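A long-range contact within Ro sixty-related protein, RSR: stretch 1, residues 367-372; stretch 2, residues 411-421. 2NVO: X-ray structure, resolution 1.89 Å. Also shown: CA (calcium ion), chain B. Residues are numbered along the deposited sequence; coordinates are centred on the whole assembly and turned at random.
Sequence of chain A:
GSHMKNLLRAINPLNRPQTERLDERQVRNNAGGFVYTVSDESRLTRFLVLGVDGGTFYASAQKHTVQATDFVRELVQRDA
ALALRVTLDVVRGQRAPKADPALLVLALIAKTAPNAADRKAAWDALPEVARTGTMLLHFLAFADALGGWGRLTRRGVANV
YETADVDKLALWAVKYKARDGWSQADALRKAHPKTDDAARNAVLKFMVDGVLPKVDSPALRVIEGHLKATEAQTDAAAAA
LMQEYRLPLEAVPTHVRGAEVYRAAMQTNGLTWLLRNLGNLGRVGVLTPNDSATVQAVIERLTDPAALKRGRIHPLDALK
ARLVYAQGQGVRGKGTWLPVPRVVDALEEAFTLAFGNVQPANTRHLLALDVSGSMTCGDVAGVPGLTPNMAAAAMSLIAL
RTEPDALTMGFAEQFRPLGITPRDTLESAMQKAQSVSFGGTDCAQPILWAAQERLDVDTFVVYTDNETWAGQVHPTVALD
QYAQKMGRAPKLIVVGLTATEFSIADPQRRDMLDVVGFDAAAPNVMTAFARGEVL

Stretch 1 367-372: LALDVS
Stretch 2 411-421: FAEQFRPLGIT

This is a buried, mostly apolar contact between two distant segments of one chain, pinned by a single direct backbone hydrogen bond and burying 369 Å² over both sides. Residues 367-369 end a strand (phi/psi -105/122, -112/113, -99/129), which the chain leaves through Asp370 (-61/125) and Val371 (-117/14). Asp370 and Phe411 set the register, CA to CA 5.6 Å. Phe411 N donates to Leu369 O at 3.2 Å (N-H...O 156°). Water 2 sits between the stretches: it accepts from Val371 N at 2.9 Å and lies 2.9 Å from Phe411 O, to which it can donate. Phe411 (-88/65) and Ala412 (-93/-152) run roughly in the direction of stretch 1. The chain turns back through Glu413 (-38/-53) and Gln414 (-134/173). Arg416 (-149/165) and Pro417 (-68/146) are extended. Leu418 (-94/-17) and Gly419 (71/24; positive phi favours glycine) lead to Ile420 (-76/136).

Ala368 points toward stretch 2. Its CB lies 3.7 Å from Phe411 CE2 and 4.0 Å from Phe415 CZ, where it meets the edge of the Phe415 ring. Phe411 is m (-62°), chi2 -92°; Phe415 is t (-167°), chi2 76°. The Phe411 ring edge also faces the backbone, with CD2 3.8 Å from Asp370 N.

Leu369 (chi1 m, chi2 36°) projects sideways. Its CD2 packs 3.6 Å from Leu418 CD2 and 4.2 Å from Ile420 CD1. Leu418 has chi1 -96° and chi2 23°; Ile420 is m, t. Val371 (m) points toward stretch 2 and uses both methyls: CG1 is 4.0 Å from Leu418 CD2, CG2 4.1 Å from Ala412 CB.

Asp370 (t) points away. Its OD1 accepts from Ser372 N at 3.1 Å and Ser372 OG at 2.6 Å. Ser372 OG also binds calcium at 2.6 Å. A salt bridge, Arg416 NH2 to Glu413 OE2 (2.9 Å), links strand to loop.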

# COMPACT_ATOMS: atom_id res chain seq x y z
N LEU A 367 6.69 22.78 -2.05
CA LEU A 367 7.36 21.68 -1.34
C LEU A 367 8.53 22.30 -0.59
O LEU A 367 9.34 22.99 -1.18
CB LEU A 367 7.87 20.61 -2.32
CG LEU A 367 7.05 19.35 -2.61
CD1 LEU A 367 5.64 19.68 -3.04
CD2 LEU A 367 7.75 18.45 -3.63
N ALA A 368 8.55 22.13 0.72
CA ALA A 368 9.61 22.68 1.55
C ALA A 368 10.43 21.50 2.09
O ALA A 368 9.93 20.69 2.86
CB ALA A 368 9.01 23.48 2.66
N LEU A 369 11.67 21.40 1.63
CA LEU A 369 12.56 20.30 1.94
C LEU A 369 13.54 20.67 3.04
O LEU A 369 14.19 21.71 2.99
CB LEU A 369 13.38 19.92 0.69
CG LEU A 369 12.79 18.97 -0.33
CD1 LEU A 369 11.28 19.17 -0.49
CD2 LEU A 369 13.52 19.04 -1.66
N ASP A 370 13.60 19.81 4.05
CA ASP A 370 14.71 19.78 4.99
C ASP A 370 15.96 19.48 4.16
O ASP A 370 16.01 18.50 3.40
CB ASP A 370 14.42 18.67 6.03
CG ASP A 370 15.39 18.71 7.23
OD1 ASP A 370 16.58 18.96 7.02
OD2 ASP A 370 14.93 18.48 8.37
N VAL A 371 16.98 20.33 4.26
CA VAL A 371 18.20 20.18 3.47
C VAL A 371 19.44 19.94 4.34
O VAL A 371 20.56 20.05 3.86
CB VAL A 371 18.46 21.42 2.55
CG1 VAL A 371 17.35 21.57 1.51
CG2 VAL A 371 18.59 22.70 3.38
N SER A 372 19.23 19.63 5.61
CA SER A 372 20.35 19.43 6.52
C SER A 372 20.98 18.06 6.33
O SER A 372 20.40 17.18 5.68
CB SER A 372 19.87 19.58 7.96
OG SER A 372 18.89 18.61 8.27
N PHE A 411 14.96 24.72 3.80
CA PHE A 411 15.21 25.36 5.08
C PHE A 411 16.73 25.55 5.25
O PHE A 411 17.37 24.95 6.12
CB PHE A 411 14.66 24.51 6.23
CG PHE A 411 13.15 24.28 6.21
CD1 PHE A 411 12.28 25.14 6.89
CD2 PHE A 411 12.60 23.18 5.56
CE1 PHE A 411 10.94 24.90 6.90
CE2 PHE A 411 11.24 22.95 5.57
CZ PHE A 411 10.41 23.81 6.25
N ALA A 412 17.30 26.38 4.39
CA ALA A 412 18.75 26.54 4.29
C ALA A 412 19.28 27.69 5.15
O ALA A 412 18.70 28.00 6.20
CB ALA A 412 19.17 26.69 2.84
N GLU A 413 20.39 28.29 4.73
CA GLU A 413 20.90 29.52 5.35
C GLU A 413 19.71 30.40 5.71
O GLU A 413 19.52 30.83 6.85
CB GLU A 413 21.80 30.29 4.37
CG GLU A 413 22.57 29.42 3.38
CD GLU A 413 21.79 29.12 2.10
OE1 GLU A 413 20.98 29.97 1.68
OE2 GLU A 413 22.00 28.02 1.52
N GLN A 414 18.88 30.63 4.71
CA GLN A 414 17.55 31.13 4.95
C GLN A 414 16.58 30.33 4.10
O GLN A 414 16.99 29.50 3.29
CB GLN A 414 17.46 32.62 4.61
CG GLN A 414 18.40 33.05 3.53
CD GLN A 414 19.02 34.40 3.85
OE1 GLN A 414 18.71 35.00 4.89
NE2 GLN A 414 19.90 34.88 2.97
N PHE A 415 15.29 30.57 4.31
CA PHE A 415 14.26 29.86 3.57
C PHE A 415 14.27 30.34 2.14
O PHE A 415 13.96 31.49 1.85
CB PHE A 415 12.89 30.08 4.20
CG PHE A 415 11.84 29.16 3.69
CD1 PHE A 415 11.82 27.82 4.11
CD2 PHE A 415 10.89 29.59 2.79
CE1 PHE A 415 10.85 26.96 3.64
CE2 PHE A 415 9.92 28.74 2.31
CZ PHE A 415 9.90 27.41 2.73
N ARG A 416 14.64 29.46 1.23
CA ARG A 416 14.90 29.90 -0.13
C ARG A 416 14.57 28.81 -1.12
O ARG A 416 14.41 27.66 -0.74
CB ARG A 416 16.37 30.29 -0.28
CG ARG A 416 17.31 29.11 -0.14
CD ARG A 416 18.65 29.39 -0.78
NE ARG A 416 19.65 28.41 -0.39
CZ ARG A 416 19.90 27.29 -1.06
NH1 ARG A 416 19.21 26.99 -2.15
NH2 ARG A 416 20.83 26.46 -0.62
N PRO A 417 14.47 29.18 -2.41
CA PRO A 417 14.21 28.23 -3.49
C PRO A 417 15.40 27.32 -3.66
O PRO A 417 16.54 27.75 -3.44
CB PRO A 417 14.08 29.13 -4.72
CG PRO A 417 13.78 30.48 -4.19
CD PRO A 417 14.50 30.57 -2.89
N LEU A 418 15.14 26.07 -4.02
CA LEU A 418 16.22 25.10 -4.22
C LEU A 418 16.61 25.09 -5.69
O LEU A 418 17.69 24.63 -6.06
CB LEU A 418 15.80 23.70 -3.76
CG LEU A 418 16.17 23.22 -2.35
CD1 LEU A 418 16.44 24.35 -1.36
CD2 LEU A 418 15.18 22.18 -1.78
N GLY A 419 15.74 25.62 -6.54
CA GLY A 419 16.02 25.69 -7.96
C GLY A 419 15.99 24.34 -8.64
O GLY A 419 16.61 24.14 -9.68
N ILE A 420 15.28 23.39 -8.05
CA ILE A 420 15.05 22.12 -8.72
C ILE A 420 14.00 22.30 -9.81
O ILE A 420 12.97 22.92 -9.59
CB ILE A 420 14.58 21.03 -7.75
CG1 ILE A 420 15.65 20.79 -6.68
CG2 ILE A 420 14.29 19.74 -8.50
CD1 ILE A 420 15.10 20.22 -5.39
N THR A 421 14.26 21.72 -10.98
CA THR A 421 13.30 21.82 -12.08
C THR A 421 13.02 20.45 -12.67
O THR A 421 13.71 19.47 -12.33
CB THR A 421 13.82 22.75 -13.20
OG1 THR A 421 14.76 22.05 -14.01
CG2 THR A 421 14.49 23.98 -12.59
CA CA B . 18.65 17.44 10.54
O HOH W 1 16.42 16.84 9.72
O HOH W 2 17.10 22.12 6.52
O HOH W 3 18.05 19.77 11.11